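Matching sites in ofchtiv-allosamidin from Ostrinia furnacalis, a protein that probably hydrolyses the glycosidic bonds of chitin, as a family 18 insect chitinase of group IV (PDB 6JMB (chain A, 1.39 Å), residues I188-Y193 and E241-G246), and in its relative insect group II chitinase from Ostrinia furnacalis (PDB 5Y2B (chain B, 2.20 Å), residues I193-Y198 and S242-G247). Both blocks share one frame: the second was fitted to the first on N, CA, C and O of the twelve residues, RMSD 0.27 Å. Numbering follows each deposited sequence.

Structure 1 (6JMB); sequences IGVMTY and EKLVMG. With AMI (allosamizoline), chain C.
Two neighbouring parallel strands of the family 18 TIM barrel, 187-190 and the start of 243-256, pair here and lead into the allosamizoline pocket. Parallel-sheet hydrogen bonds run from Ile188 N to Lys242 O (2.7 Å), Val244 N to Ile188 O, Val190 N to Val244 O and Gly246 N to Val190 O. Gly189 lies opposite Val244, its CA 3.5 Å from Val244 O. Val244 CG1 lies anti to the backbone N (chi1 -178°), which puts CG2 beside that N, near Ile188 O. On the outer face, turned to helix 226-235, Val190 CG2 meets Leu243 CD2 at 3.8 Å. Thr192 OG1 donates to Gly246 O at 2.6 Å, and a water bridges that oxygen to Thr192 O. The edge of the Tyr193 ring borders Gly246, while Met191 SD lies 3.4 Å from C7 of allosamizoline. Tyr193 OH makes a weak 3.5 Å hydrogen bond to its O7.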
loop_
_atom_site.group_PDB
_atom_site.type_symbol
_atom_site.label_atom_id
_atom_site.label_comp_id
_atom_site.label_asym_id
_atom_site.label_seq_id
_atom_site.Cartn_x
_atom_site.Cartn_y
_atom_site.Cartn_z
ATOM N N ILE A 188 11.894 -3.488 0.445
ATOM C CA ILE A 188 11.227 -2.209 0.655
ATOM C C ILE A 188 9.975 -2.185 -0.211
ATOM O O ILE A 188 10.056 -2.300 -1.443
ATOM C CB ILE A 188 12.155 -1.043 0.287
ATOM C CG1 ILE A 188 13.357 -0.991 1.227
ATOM C CG2 ILE A 188 11.400 0.267 0.334
ATOM C CD1 ILE A 188 14.338 0.111 0.885
ATOM N N GLY A 189 8.816 -2.041 0.426
ATOM C CA GLY A 189 7.579 -1.863 -0.307
ATOM C C GLY A 189 7.339 -0.391 -0.566
ATOM O O GLY A 189 6.971 0.343 0.352
ATOM N N VAL A 190 7.571 0.066 -1.793
ATOM C CA VAL A 190 7.416 1.482 -2.109
ATOM C C VAL A 190 5.948 1.749 -2.415
ATOM O O VAL A 190 5.354 1.097 -3.280
ATOM C CB VAL A 190 8.318 1.893 -3.281
ATOM C CG1 VAL A 190 8.244 3.390 -3.503
ATOM C CG2 VAL A 190 9.759 1.465 -3.020
ATOM N N MET A 191 5.356 2.701 -1.698
ATOM C CA MET A 191 3.916 2.959 -1.802
ATOM C C MET A 191 3.636 3.898 -2.978
ATOM O O MET A 191 3.306 5.077 -2.824
ATOM C CB MET A 191 3.372 3.505 -0.488
ATOM C CG MET A 191 3.412 2.488 0.639
ATOM S SD MET A 191 2.565 3.051 2.133
ATOM C CE MET A 191 3.780 4.189 2.795
ATOM N N THR A 192 3.759 3.328 -4.180
ATOM C CA THR A 192 3.603 4.055 -5.442
ATOM C C THR A 192 2.125 4.236 -5.811
ATOM O O THR A 192 1.624 3.748 -6.825
ATOM C CB THR A 192 4.422 3.385 -6.545
ATOM O OG1 THR A 192 4.408 1.959 -6.369
ATOM C CG2 THR A 192 5.870 3.874 -6.509
ATOM N N TYR A 193 1.432 4.969 -4.946
ATOM C CA TYR A 193 0.032 5.343 -5.116
ATOM C C TYR A 193 -0.219 6.504 -4.164
ATOM O O TYR A 193 0.708 7.001 -3.519
ATOM C CB TYR A 193 -0.915 4.152 -4.896
ATOM C CG TYR A 193 -0.494 3.219 -3.784
ATOM C CD1 TYR A 193 -0.589 3.602 -2.452
ATOM C CD2 TYR A 193 0.010 1.959 -4.066
ATOM C CE1 TYR A 193 -0.205 2.747 -1.430
ATOM C CE2 TYR A 193 0.391 1.097 -3.052
ATOM C CZ TYR A 193 0.289 1.504 -1.745
ATOM O OH TYR A 193 0.677 0.653 -0.736
ATOM N N GLU A 241 16.546 -5.909 -6.447
ATOM C CA GLU A 241 16.099 -7.118 -5.772
ATOM C C GLU A 241 15.497 -6.841 -4.401
ATOM O O GLU A 241 15.001 -7.777 -3.763
ATOM C CB GLU A 241 17.249 -8.120 -5.675
ATOM C CG GLU A 241 18.364 -7.684 -4.755
ATOM C CD GLU A 241 19.518 -7.014 -5.485
ATOM O OE1 GLU A 241 19.317 -6.480 -6.604
ATOM O OE2 GLU A 241 20.637 -7.020 -4.926
ATOM N N LYS A 242 15.514 -5.591 -3.940
ATOM C CA LYS A 242 14.831 -5.216 -2.713
ATOM C C LYS A 242 13.720 -4.202 -2.929
ATOM O O LYS A 242 13.102 -3.769 -1.949
ATOM C CB LYS A 242 15.820 -4.683 -1.668
ATOM C CG LYS A 242 16.688 -5.767 -1.055
ATOM C CD LYS A 242 17.450 -5.255 0.152
ATOM C CE LYS A 242 18.216 -6.380 0.817
ATOM N NZ LYS A 242 18.912 -5.892 2.036
ATOM N N LEU A 243 13.438 -3.820 -4.170
ATOM C CA LEU A 243 12.421 -2.816 -4.465
ATOM C C LEU A 243 11.163 -3.540 -4.919
ATOM O O LEU A 243 11.138 -4.150 -5.994
ATOM C CB LEU A 243 12.906 -1.849 -5.542
ATOM C CG LEU A 243 12.202 -0.482 -5.610
ATOM C CD1 LEU A 243 12.977 0.451 -6.522
ATOM C CD2 LEU A 243 10.755 -0.559 -6.084
ATOM N N VAL A 244 10.119 -3.463 -4.104
ATOM C CA VAL A 244 8.829 -4.064 -4.411
ATOM C C VAL A 244 7.865 -2.920 -4.690
ATOM O O VAL A 244 7.668 -2.042 -3.841
ATOM C CB VAL A 244 8.340 -4.957 -3.263
ATOM C CG1 VAL A 244 7.018 -5.615 -3.626
ATOM C CG2 VAL A 244 9.388 -6.019 -2.936
ATOM N N MET A 245 7.288 -2.913 -5.883
ATOM C CA MET A 245 6.548 -1.754 -6.366
ATOM C C MET A 245 5.084 -1.852 -5.958
ATOM O O MET A 245 4.399 -2.820 -6.307
ATOM C CB MET A 245 6.662 -1.660 -7.883
ATOM C CG MET A 245 6.190 -0.326 -8.424
ATOM S SD MET A 245 6.169 -0.287 -10.226
ATOM C CE MET A 245 4.545 -0.967 -10.546
ATOM N N GLY A 246 4.604 -0.842 -5.239
ATOM C CA GLY A 246 3.220 -0.845 -4.801
ATOM C C GLY A 246 2.251 -0.532 -5.926
ATOM O O GLY A 246 2.542 0.246 -6.840
HETATM C C1 AMI C . -1.240 2.873 2.776
HETATM C C2 AMI C . -1.007 2.894 4.340
HETATM C C3 AMI C . -2.317 2.631 4.895
HETATM C C4 AMI C . -3.329 3.264 3.854
HETATM C C5 AMI C . -2.780 2.760 2.604
HETATM C C6 AMI C . -3.293 3.541 1.339
HETATM C C7 AMI C . 0.073 1.202 3.412
HETATM C C8 AMI C . 1.718 -0.426 4.473
HETATM C C9 AMI C . 1.120 -0.646 1.991
HETATM N N2 AMI C . -0.138 1.948 4.581
HETATM N N7 AMI C . 0.972 0.046 3.299
HETATM O O3 AMI C . -2.427 3.176 6.209
HETATM O O4 AMI C . -4.667 2.796 3.954
HETATM O O6 AMI C . -3.041 4.918 1.530
HETATM O O7 AMI C . -0.623 1.645 2.328
HETATM O O HOH W 1 1.352 1.771 -8.819
#

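Structure 2 (5Y2B); sequences IAVMTY and SKIVMG. With NAG (2-acetamido-2-deoxy-beta-D-glucopyranose), chain D.
The parallel strand pair Ile193-Val195 with Ile244-Gly247 leads to the bound N-acetylglucosamine unit. Parallel-sheet hydrogen bonds run from Ile193 N to Lys243 O (2.8 Å), Val245 N to Ile193 O, Val195 N to Val245 O and Gly247 N to Val195 O. Ala194 lies opposite Val245, its CA 3.5 Å from Val245 O, and its methyl CB rests 3.7 Å from Val245 CG2. Val245 CG1 lies beside the backbone N (chi1 -54°), which puts CG2 between N and the carbonyl carbon, against Ala194. On the outer face, turned to helix 227-236, Val195 CG2 meets Ile244 CG2 at 4.2 Å. Thr197 OG1 donates to Gly247 O at 2.5 Å, and a water bridges that oxygen to Thr197 O. The edge of the Tyr198 ring borders Gly247, while Met196 SD lies 3.5 Å from C7 of the sugar. Tyr198 OH gives its acetamide O7 a 2.6 Å hydrogen bond.

Comparison
Both sites keep the parallel pairing, with CA atoms that coincide within the error wherever they can be compared. The bond from Thr192(A) OG1 to Gly246(A) O recurs from Thr197(B) to Gly247(B), and the bridging water stays. Gly189(A) is exchanged for Ala194(B), a buried position on the face shared with Val244(A) and Val245(B). CB of Ala194(B) has no counterpart in Gly189(A) and adds a methyl contact of 3.7 Å with Val245(B) CG2, which may pack this face more closely. The valine beside it is modelled differently, with chi1 -178° in Val244(A) and -54° in Val245(B), yet touches Ile188(A) or Ile193(B) and Gly189(A) or Ala194(B) in both. On the other face Leu243(A) gives way to Ile244(B). Their CB atoms coincide, CG of Leu243(A) and CG2 of Ile244(B) lie 1.2 Å apart and the CD1 atoms 1.4 Å apart after superposition, and CG1 of Ile244(B) is without a counterpart; the branch point thus moves to CB, while contact with Val190(A)/Val195(B) and Met245(A)/Met246(B) is kept. At the exposed start of the second segment Glu241(A) is exchanged for Ser242(B), a carboxylate for a hydroxyl. While Met191(A) and Tyr193(A) keep their place in Met196(B) and Tyr198(B), the group they touch differs: an allosamizoline piece in A, an N-acetylglucosamine unit in B.

Structure 2 (5Y2B)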
loop_
_atom_site.group_PDB
_atom_site.type_symbol
_atom_site.label_atom_id
_atom_site.label_comp_id
_atom_site.label_asym_id
_atom_site.label_seq_id
_atom_site.Cartn_x
_atom_site.Cartn_y
_atom_site.Cartn_z
ATOM N N ILE B 193 11.715 -3.511 0.436
ATOM C CA ILE B 193 11.236 -2.152 0.666
ATOM C C ILE B 193 9.997 -2.012 -0.210
ATOM O O ILE B 193 10.101 -2.059 -1.440
ATOM C CB ILE B 193 12.311 -1.110 0.302
ATOM C CG1 ILE B 193 13.555 -1.248 1.215
ATOM C CG2 ILE B 193 11.756 0.279 0.343
ATOM C CD1 ILE B 193 14.794 -0.383 0.824
ATOM N N ALA B 194 8.820 -1.937 0.400
ATOM C CA ALA B 194 7.569 -1.877 -0.373
ATOM C C ALA B 194 7.309 -0.408 -0.674
ATOM O O ALA B 194 6.902 0.354 0.200
ATOM C CB ALA B 194 6.413 -2.532 0.386
ATOM N N VAL B 195 7.665 0.043 -1.872
ATOM C CA VAL B 195 7.501 1.468 -2.154
ATOM C C VAL B 195 6.020 1.709 -2.448
ATOM O O VAL B 195 5.426 1.020 -3.289
ATOM C CB VAL B 195 8.380 1.931 -3.324
ATOM C CG1 VAL B 195 8.168 3.410 -3.496
ATOM C CG2 VAL B 195 9.874 1.621 -3.056
ATOM N N MET B 196 5.406 2.648 -1.721
ATOM C CA MET B 196 3.963 2.890 -1.859
ATOM C C MET B 196 3.701 3.861 -3.017
ATOM O O MET B 196 3.318 5.024 -2.845
ATOM C CB MET B 196 3.381 3.394 -0.549
ATOM C CG MET B 196 3.527 2.396 0.565
ATOM S SD MET B 196 2.792 2.988 2.117
ATOM C CE MET B 196 3.953 4.197 2.627
ATOM N N THR B 197 3.921 3.338 -4.217
ATOM C CA THR B 197 3.776 4.053 -5.482
ATOM C C THR B 197 2.304 4.325 -5.835
ATOM O O THR B 197 1.820 3.933 -6.901
ATOM C CB THR B 197 4.491 3.253 -6.585
ATOM O OG1 THR B 197 4.300 1.830 -6.351
ATOM C CG2 THR B 197 6.007 3.578 -6.604
ATOM N N TYR B 198 1.583 4.986 -4.932
ATOM C CA TYR B 198 0.190 5.349 -5.140
ATOM C C TYR B 198 -0.110 6.477 -4.166
ATOM O O TYR B 198 0.771 6.913 -3.418
ATOM C CB TYR B 198 -0.740 4.143 -4.946
ATOM C CG TYR B 198 -0.446 3.281 -3.745
ATOM C CD1 TYR B 198 -0.726 3.726 -2.458
ATOM C CD2 TYR B 198 0.090 2.009 -3.893
ATOM C CE1 TYR B 198 -0.458 2.956 -1.347
ATOM C CE2 TYR B 198 0.356 1.215 -2.778
ATOM C CZ TYR B 198 0.078 1.713 -1.515
ATOM O OH TYR B 198 0.323 0.944 -0.418
ATOM N N SER B 242 16.685 -5.526 -6.485
ATOM C CA SER B 242 16.067 -6.717 -5.921
ATOM C C SER B 242 15.387 -6.447 -4.586
ATOM O O SER B 242 14.555 -7.264 -4.178
ATOM C CB SER B 242 17.092 -7.841 -5.755
ATOM O OG SER B 242 17.803 -7.774 -4.529
ATOM N N LYS B 243 15.730 -5.339 -3.890
ATOM C CA LYS B 243 15.043 -4.983 -2.644
ATOM C C LYS B 243 13.704 -4.274 -2.876
ATOM O O LYS B 243 12.880 -4.233 -1.968
ATOM C CB LYS B 243 15.915 -4.070 -1.761
ATOM C CG LYS B 243 17.201 -4.710 -1.183
ATOM C CD LYS B 243 16.935 -6.055 -0.532
ATOM C CE LYS B 243 18.206 -6.687 0.008
ATOM N NZ LYS B 243 18.649 -6.243 1.399
ATOM N N ILE B 244 13.443 -3.739 -4.066
ATOM C CA ILE B 244 12.245 -2.947 -4.297
ATOM C C ILE B 244 11.091 -3.889 -4.645
ATOM O O ILE B 244 11.225 -4.744 -5.537
ATOM C CB ILE B 244 12.510 -1.916 -5.407
ATOM C CG1 ILE B 244 13.539 -0.902 -4.901
ATOM C CG2 ILE B 244 11.243 -1.174 -5.846
ATOM C CD1 ILE B 244 14.133 -0.114 -5.973
ATOM N N VAL B 245 9.957 -3.768 -3.934
ATOM C CA VAL B 245 8.685 -4.271 -4.454
ATOM C C VAL B 245 7.785 -3.065 -4.694
ATOM O O VAL B 245 7.656 -2.189 -3.832
ATOM C CB VAL B 245 8.021 -5.362 -3.578
ATOM C CG1 VAL B 245 8.992 -6.504 -3.323
ATOM C CG2 VAL B 245 7.431 -4.858 -2.245
ATOM N N MET B 246 7.228 -2.986 -5.896
ATOM C CA MET B 246 6.503 -1.794 -6.323
ATOM C C MET B 246 5.020 -1.880 -5.940
ATOM O O MET B 246 4.333 -2.832 -6.326
ATOM C CB MET B 246 6.633 -1.610 -7.838
ATOM C CG MET B 246 5.942 -0.309 -8.276
ATOM S SD MET B 246 6.117 0.061 -10.008
ATOM C CE MET B 246 4.771 -0.839 -10.693
ATOM N N GLY B 247 4.528 -0.852 -5.236
ATOM C CA GLY B 247 3.153 -0.842 -4.749
ATOM C C GLY B 247 2.149 -0.587 -5.877
ATOM O O GLY B 247 2.354 0.265 -6.735
HETATM C C1 NAG D . -0.670 3.645 2.987
HETATM C C2 NAG D . -0.681 2.854 4.339
HETATM C C3 NAG D . -2.110 2.601 4.839
HETATM C C4 NAG D . -3.113 3.360 3.974
HETATM C C5 NAG D . -2.958 2.981 2.502
HETATM C C6 NAG D . -3.769 3.875 1.597
HETATM C C7 NAG D . 0.272 0.844 3.227
HETATM C C8 NAG D . 1.209 -0.361 3.421
HETATM N N2 NAG D . 0.111 1.636 4.306
HETATM O O3 NAG D . -2.165 3.027 6.199
HETATM O O4 NAG D . -4.453 2.951 4.231
HETATM O O5 NAG D . -1.605 3.061 2.060
HETATM O O6 NAG D . -3.606 3.473 0.253
HETATM O O7 NAG D . -0.312 1.052 2.140
HETATM O O HOH W 2 1.523 1.803 -8.807
#